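Local coordinates for putative transcriptional regulator (Clostridium difficile, PDB 3QI7), which is of unknown function but has a periplasmic-binding-protein-like fold, and is probably a lipoprotein that binds a small ligand, at residues Ala16-Pro21 against Val80-Asp85; Lys243-Lys248 against Pro264-Leu269; Cys332-Leu337 against Phe351-Glu356. All coordinates share one frame; numbering follows the deposited sequence.

In the fold
The three contacts fall in two parts of a fold like that of periplasmic binding proteins. Contact 1 and contact 3 both reach the same mixed sheet: contact 1 on the parallel strand 13-19, contact 3 on strand 349-353, which pairs antiparallel with 361-370. Their centres are 27 Å apart and their nearest atoms about 16 Å. Contact 2 belongs to the other part, built around the parallel strands 191-196, 159-164 and 228-231. Its centre lies 41 Å from that of contact 1 and 37 Å from that of contact 3, across the middle of the chain from each. In relatives the ligand usually sits between the two lobes.

Contact 1. Residues Ala16-Pro21 against Val80-Asp85; sequences AVVTQP and VKLADD
A16 and L82 make the close part of this contact. The methyl CB of A16 meets CD1 of L82 at 3.9 Å, and the same L82 methyl reaches on toward V18, whose CG2 stands off at 4.5 Å. One leucine branch therefore spans two residues of the strand that face the same way, while V17 between them turns to the other side of the sheet. L82 can do this because its CG lies anti to the carbonyl carbon, beside the backbone N (chi1 -60°), and chi2 of 167° sends CD1 onward to the strand. The meeting is purely apolar, and all three residues are buried.

On the far side things are looser. K81 and D84 lie on the outer face of the short 3-10 turn 81-84 and extend toward solvent. The turn shows its character in its i to i+3 bonds: D84 N to K81 O is 2.9 Å and D85 N to L82 O is 3.1 Å. At the other end of residues 16-21 the strand leaves L82 behind, and T19 OG1 donates to Q20 O at 2.7 Å as the chain turns off.

Strand 13-19 runs parallel between 57-63 and 88-94, and helix 72-80 with the 3-10 turn belongs to the beta-alpha-beta crossover that joins those two neighbours across it. L82 thus also rests on K60, V62 and I91, D85 forms a salt bridge with K14, and helix 26-42 packs on the opposite face of the strand through V17.

Contact 2. Residues Lys243-Lys248 against Pro264-Leu269; sequences KALELK and PSVMGL
L245 has its CG anti to the carbonyl carbon (chi1 -66°), which sends both methyls out from the helix toward V266 and M267. M267, a selenomethionine, folds its chain at chi2 (-56°) and chi3 (-89°), and that double bend swings SE back to L245. The two side chains cross obliquely, with L245 CD2 4.2 Å from M267 SE. The other branch, CD1, lies over the backbone at 3.9 Å from V266 O and touches V266 CG1 at 4.2 Å. L245 thus straddles two consecutive residues of the short helix.

The contact joins the last turn of helix 234-247 to helix 263-267, and just past each helix comes a residue of positive phi, K248 and G268. The second end is a Schellman motif: L269 N reaches back to P264 O at 2.7 Å, with a weak bond from G268 N to S265 O inside it. At the first end K248 curls under its own helix so that NZ meets L245 O at 3.0 Å, almost head-on; the same NZ is shared with F293 O. M295 adds to the apolar cover of L245, and M267 also packs on K289 of helix 279-292.

Contact 3. Residues Cys332-Leu337 against Phe351-Glu356; sequences CDPDYL and FTPLTE
Y336 N gives its hydrogen to D333 OD2 at 2.9 Å, with an angle of 156° at the hydrogen, and this N-cap bond opens the helical turn whose P334 and L337 bear on F351. The carboxylate satisfies an amide that the first turn would otherwise leave without an acceptor, while L337 N already takes D333 O as its partner.

L337 packs on the ring of F351. Its CB sits 3.7 Å from the centroid of the F351 ring and only 3° off the ring normal, a CH-pi contact squarely over one face. Beyond it, L337 CD1 touches the ring at CD2, 3.8 Å away, and over the same face, at the atom across the ring from CD2, L337 O approaches CE1 at 3.8 Å. In F351 CG lies anti to the carbonyl carbon, which carries the ring up to the helix, and chi2 of 78° turns its face to L337.

The pieces belong to a helix followed by an antiparallel hairpin: helix 334-345 runs into strand 349-353, which turns back into 361-370, and the start of the helix folds down on the strand that follows it. P334 meets the strand backbone from one side, its CB 3.4 Å and its CG 3.6 Å from F351 O. The same CG reaches P353 CD at 4.1 Å, the two proline side chains crossing at about a right angle. F351 N bonds to E338 OE2, tying the strand to the helix a second time. Q362 of the partner strand touches L337, F351 and P353, and helix 306-324 closes in with L317 on L337 and L313 on F351.

Contact 1. Residues Ala16-Pro21 against Val80-Asp85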
# COMPACT_ATOMS: atom_id res chain seq x y z
N ALA A 16 19.04 -1.60 -6.66
CA ALA A 16 18.86 -2.65 -5.66
C ALA A 16 17.52 -2.42 -4.97
O ALA A 16 17.21 -1.28 -4.63
CB ALA A 16 20.02 -2.63 -4.64
N VAL A 17 16.75 -3.49 -4.77
CA VAL A 17 15.45 -3.42 -4.14
C VAL A 17 15.37 -4.44 -3.01
O VAL A 17 15.47 -5.64 -3.25
CB VAL A 17 14.29 -3.67 -5.16
CG1 VAL A 17 12.98 -3.47 -4.49
CG2 VAL A 17 14.43 -2.72 -6.37
N VAL A 18 15.18 -3.94 -1.79
CA VAL A 18 15.15 -4.77 -0.60
C VAL A 18 13.70 -5.03 -0.17
O VAL A 18 12.92 -4.09 0.04
CB VAL A 18 15.90 -4.06 0.56
CG1 VAL A 18 15.91 -4.95 1.84
CG2 VAL A 18 17.28 -3.68 0.10
N THR A 19 13.34 -6.31 -0.06
CA THR A 19 12.04 -6.69 0.43
C THR A 19 12.17 -7.78 1.48
O THR A 19 13.22 -8.41 1.60
CB THR A 19 11.13 -7.23 -0.68
OG1 THR A 19 11.50 -8.57 -0.99
CG2 THR A 19 11.20 -6.37 -1.96
N GLN A 20 11.08 -8.03 2.21
CA GLN A 20 10.94 -9.25 2.99
C GLN A 20 10.78 -10.46 2.04
O GLN A 20 10.50 -10.29 0.84
CB GLN A 20 9.78 -9.14 3.98
CG GLN A 20 10.00 -8.07 5.09
CD GLN A 20 8.80 -7.90 6.03
OE1 GLN A 20 8.41 -6.78 6.38
NE2 GLN A 20 8.20 -9.03 6.44
N PRO A 21 10.99 -11.68 2.57
CA PRO A 21 10.90 -12.85 1.72
C PRO A 21 9.48 -13.17 1.28
O PRO A 21 8.50 -12.66 1.87
CB PRO A 21 11.47 -14.00 2.57
CG PRO A 21 11.74 -13.47 3.90
CD PRO A 21 11.56 -11.99 3.90
N VAL A 80 24.21 -3.06 3.63
CA VAL A 80 25.39 -2.21 3.60
C VAL A 80 26.44 -2.72 2.58
O VAL A 80 27.16 -1.92 1.97
CB VAL A 80 26.02 -2.05 5.00
CG1 VAL A 80 27.37 -1.35 4.92
CG2 VAL A 80 25.07 -1.30 5.93
N LYS A 81 26.49 -4.04 2.41
CA LYS A 81 27.33 -4.65 1.38
C LYS A 81 27.04 -4.18 -0.05
O LYS A 81 27.92 -4.26 -0.91
CB LYS A 81 27.20 -6.18 1.41
CG LYS A 81 27.76 -6.89 2.68
CD LYS A 81 29.22 -6.58 2.99
CE LYS A 81 29.81 -7.63 3.93
NZ LYS A 81 30.54 -8.70 3.18
N LEU A 82 25.83 -3.68 -0.31
CA LEU A 82 25.46 -3.19 -1.65
C LEU A 82 26.37 -2.05 -2.08
O LEU A 82 26.58 -1.81 -3.27
CB LEU A 82 23.99 -2.75 -1.69
CG LEU A 82 22.91 -3.81 -1.37
CD1 LEU A 82 21.55 -3.18 -1.15
CD2 LEU A 82 22.85 -4.85 -2.47
N ALA A 83 26.91 -1.35 -1.09
CA ALA A 83 27.86 -0.28 -1.32
C ALA A 83 29.14 -0.74 -2.02
O ALA A 83 29.84 0.08 -2.63
CB ALA A 83 28.20 0.36 0.01
N ASP A 84 29.47 -2.03 -1.94
CA ASP A 84 30.72 -2.52 -2.55
C ASP A 84 30.54 -2.72 -4.06
O ASP A 84 31.53 -2.76 -4.80
CB ASP A 84 31.20 -3.83 -1.89
CG ASP A 84 31.45 -3.69 -0.39
OD1 ASP A 84 31.42 -2.56 0.14
OD2 ASP A 84 31.68 -4.72 0.27
N ASP A 85 29.29 -2.84 -4.50
CA ASP A 85 28.99 -3.08 -5.90
C ASP A 85 28.96 -1.72 -6.60
O ASP A 85 28.05 -0.91 -6.38
CB ASP A 85 27.65 -3.82 -6.01
CG ASP A 85 27.31 -4.27 -7.43
OD1 ASP A 85 27.70 -3.59 -8.42
OD2 ASP A 85 26.61 -5.31 -7.55

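Contact 2. Residues Lys243-Lys248 against Pro264-Leu269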
# COMPACT_ATOMS: atom_id res chain seq x y z
N LYS A 243 -20.82 -10.77 3.75
CA LYS A 243 -22.15 -10.33 4.20
C LYS A 243 -22.76 -9.24 3.29
O LYS A 243 -24.00 -9.19 3.11
CB LYS A 243 -22.11 -9.89 5.67
CG LYS A 243 -23.44 -9.67 6.34
CD LYS A 243 -24.18 -10.96 6.55
CE LYS A 243 -24.95 -10.99 7.82
NZ LYS A 243 -25.78 -12.22 7.84
N ALA A 244 -21.91 -8.38 2.72
CA ALA A 244 -22.34 -7.34 1.77
C ALA A 244 -23.07 -7.92 0.56
O ALA A 244 -24.00 -7.30 0.04
CB ALA A 244 -21.14 -6.52 1.27
N LEU A 245 -22.65 -9.11 0.11
CA LEU A 245 -23.31 -9.78 -1.02
C LEU A 245 -24.77 -10.13 -0.68
O LEU A 245 -25.64 -10.10 -1.56
CB LEU A 245 -22.53 -11.03 -1.48
CG LEU A 245 -21.13 -10.74 -2.08
CD1 LEU A 245 -20.52 -12.01 -2.67
CD2 LEU A 245 -21.12 -9.61 -3.15
N GLU A 246 -25.03 -10.43 0.58
CA GLU A 246 -26.36 -10.79 1.07
C GLU A 246 -27.22 -9.56 1.37
O GLU A 246 -28.37 -9.48 0.95
CB GLU A 246 -26.21 -11.67 2.32
CG GLU A 246 -27.51 -12.23 2.93
CD GLU A 246 -27.37 -12.55 4.42
OE1 GLU A 246 -26.29 -13.03 4.82
OE2 GLU A 246 -28.32 -12.28 5.19
N LEU A 247 -26.68 -8.59 2.10
CA LEU A 247 -27.47 -7.45 2.60
C LEU A 247 -27.38 -6.19 1.71
O LEU A 247 -28.17 -5.24 1.87
CB LEU A 247 -27.06 -7.11 4.04
CG LEU A 247 -27.39 -8.10 5.16
CD1 LEU A 247 -26.95 -7.55 6.53
CD2 LEU A 247 -28.88 -8.45 5.20
N LYS A 248 -26.38 -6.16 0.84
CA LYS A 248 -26.26 -5.23 -0.28
C LYS A 248 -25.97 -3.83 0.19
O LYS A 248 -26.47 -2.85 -0.35
CB LYS A 248 -27.48 -5.28 -1.19
CG LYS A 248 -27.81 -6.68 -1.68
CD LYS A 248 -27.78 -6.74 -3.19
CE LYS A 248 -28.49 -7.98 -3.73
NZ LYS A 248 -27.58 -9.15 -3.69
N PRO A 264 -10.82 -12.23 -4.34
CA PRO A 264 -10.99 -13.41 -5.18
C PRO A 264 -11.74 -14.56 -4.52
O PRO A 264 -12.60 -15.18 -5.15
CB PRO A 264 -9.56 -13.80 -5.53
CG PRO A 264 -8.82 -12.51 -5.46
CD PRO A 264 -9.40 -11.82 -4.27
N SER A 265 -11.45 -14.84 -3.26
CA SER A 265 -12.21 -15.85 -2.53
C SER A 265 -13.68 -15.42 -2.33
O SER A 265 -14.60 -16.23 -2.44
CB SER A 265 -11.53 -16.13 -1.19
OG SER A 265 -12.49 -16.37 -0.19
N VAL A 266 -13.92 -14.15 -2.03
CA VAL A 266 -15.29 -13.68 -1.75
C VAL A 266 -16.17 -13.73 -3.01
O VAL A 266 -17.31 -14.20 -2.95
CB VAL A 266 -15.26 -12.27 -1.10
CG1 VAL A 266 -16.65 -11.60 -1.08
CG2 VAL A 266 -14.70 -12.41 0.32
N MSE A 267 -15.60 -13.33 -4.13
CA MSE A 267 -16.35 -13.26 -5.39
C MSE A 267 -16.36 -14.59 -6.16
O MSE A 267 -17.05 -14.70 -7.16
CB MSE A 267 -15.81 -12.17 -6.30
CG MSE A 267 -15.71 -10.80 -5.65
SE MSE A 267 -17.37 -10.08 -4.89
CE MSE A 267 -18.00 -9.17 -6.52
N GLY A 268 -15.61 -15.57 -5.69
CA GLY A 268 -15.53 -16.87 -6.37
C GLY A 268 -14.64 -16.83 -7.60
O GLY A 268 -14.99 -17.39 -8.62
N LEU A 269 -13.52 -16.14 -7.52
CA LEU A 269 -12.57 -16.03 -8.63
C LEU A 269 -11.37 -16.91 -8.32
O LEU A 269 -11.01 -17.09 -7.15
CB LEU A 269 -12.06 -14.59 -8.77
CG LEU A 269 -13.09 -13.53 -9.16
CD1 LEU A 269 -12.47 -12.16 -9.09
CD2 LEU A 269 -13.62 -13.86 -10.57

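Contact 3. Residues Cys332-Leu337 against Phe351-Glu356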
# COMPACT_ATOMS: atom_id res chain seq x y z
N CYS A 332 10.83 15.44 -5.65
CA CYS A 332 9.96 15.44 -4.48
C CYS A 332 9.08 16.69 -4.50
O CYS A 332 9.37 17.70 -3.84
CB CYS A 332 10.76 15.32 -3.19
SG CYS A 332 11.58 13.74 -3.00
N ASP A 333 8.00 16.60 -5.28
CA ASP A 333 7.04 17.68 -5.50
C ASP A 333 5.73 17.01 -5.93
O ASP A 333 5.75 16.16 -6.82
CB ASP A 333 7.56 18.59 -6.60
CG ASP A 333 6.47 19.51 -7.19
OD1 ASP A 333 6.13 20.52 -6.56
OD2 ASP A 333 5.98 19.22 -8.31
N PRO A 334 4.59 17.38 -5.32
CA PRO A 334 3.33 16.67 -5.65
C PRO A 334 2.96 16.65 -7.14
O PRO A 334 2.58 15.59 -7.66
CB PRO A 334 2.28 17.47 -4.87
CG PRO A 334 3.02 18.04 -3.75
CD PRO A 334 4.35 18.40 -4.29
N ASP A 335 3.10 17.79 -7.83
CA ASP A 335 2.78 17.86 -9.27
C ASP A 335 3.68 16.96 -10.11
O ASP A 335 3.21 16.24 -10.99
CB ASP A 335 2.83 19.30 -9.82
CG ASP A 335 1.66 20.17 -9.33
OD1 ASP A 335 0.59 19.62 -8.93
OD2 ASP A 335 1.82 21.41 -9.35
N TYR A 336 4.97 16.95 -9.79
CA TYR A 336 5.90 16.07 -10.47
C TYR A 336 5.53 14.59 -10.30
O TYR A 336 5.47 13.83 -11.27
CB TYR A 336 7.34 16.33 -10.00
CG TYR A 336 8.32 15.46 -10.74
CD1 TYR A 336 8.55 14.16 -10.32
CD2 TYR A 336 8.97 15.92 -11.88
CE1 TYR A 336 9.41 13.33 -11.01
CE2 TYR A 336 9.84 15.10 -12.58
CZ TYR A 336 10.04 13.80 -12.14
OH TYR A 336 10.89 12.97 -12.80
N LEU A 337 5.27 14.19 -9.06
CA LEU A 337 4.99 12.78 -8.76
C LEU A 337 3.62 12.31 -9.29
O LEU A 337 3.47 11.16 -9.74
CB LEU A 337 5.10 12.56 -7.25
CG LEU A 337 6.50 12.71 -6.68
CD1 LEU A 337 6.46 12.94 -5.17
CD2 LEU A 337 7.35 11.49 -7.06
N PHE A 351 -0.46 13.41 -3.95
CA PHE A 351 0.72 13.35 -3.11
C PHE A 351 0.78 14.58 -2.20
O PHE A 351 0.52 15.70 -2.63
CB PHE A 351 2.01 13.32 -3.96
CG PHE A 351 2.29 11.99 -4.63
CD1 PHE A 351 1.59 11.61 -5.78
CD2 PHE A 351 3.27 11.15 -4.16
CE1 PHE A 351 1.84 10.39 -6.41
CE2 PHE A 351 3.52 9.92 -4.78
CZ PHE A 351 2.81 9.55 -5.90
N THR A 352 1.12 14.36 -0.93
CA THR A 352 1.13 15.41 0.08
C THR A 352 2.44 15.39 0.86
O THR A 352 2.80 14.35 1.39
CB THR A 352 -0.04 15.16 1.06
OG1 THR A 352 -1.27 15.07 0.33
CG2 THR A 352 -0.13 16.28 2.11
N PRO A 353 3.16 16.54 0.96
CA PRO A 353 4.38 16.45 1.76
C PRO A 353 4.11 16.26 3.26
O PRO A 353 3.07 16.69 3.77
CB PRO A 353 5.08 17.81 1.49
CG PRO A 353 3.96 18.75 1.15
CD PRO A 353 3.02 17.86 0.33
N LEU A 354 5.04 15.63 3.97
CA LEU A 354 4.93 15.47 5.44
C LEU A 354 4.74 16.80 6.17
O LEU A 354 3.87 16.92 7.01
CB LEU A 354 6.16 14.75 6.00
CG LEU A 354 6.15 14.36 7.49
CD1 LEU A 354 4.96 13.40 7.80
CD2 LEU A 354 7.47 13.73 7.85
N THR A 355 5.60 17.76 5.87
CA THR A 355 5.41 19.14 6.22
C THR A 355 5.94 19.97 5.03
O THR A 355 6.63 19.44 4.16
CB THR A 355 6.18 19.55 7.51
OG1 THR A 355 7.61 19.51 7.28
CG2 THR A 355 5.82 18.63 8.70
N GLU A 356 5.66 21.26 5.02
CA GLU A 356 6.15 22.08 3.93
C GLU A 356 7.68 22.00 3.85
O GLU A 356 8.25 21.97 2.75
CB GLU A 356 5.64 23.53 4.04
CG GLU A 356 6.30 24.35 5.15
CD GLU A 356 5.68 25.72 5.33
OE1 GLU A 356 4.85 26.14 4.49
OE2 GLU A 356 6.05 26.38 6.33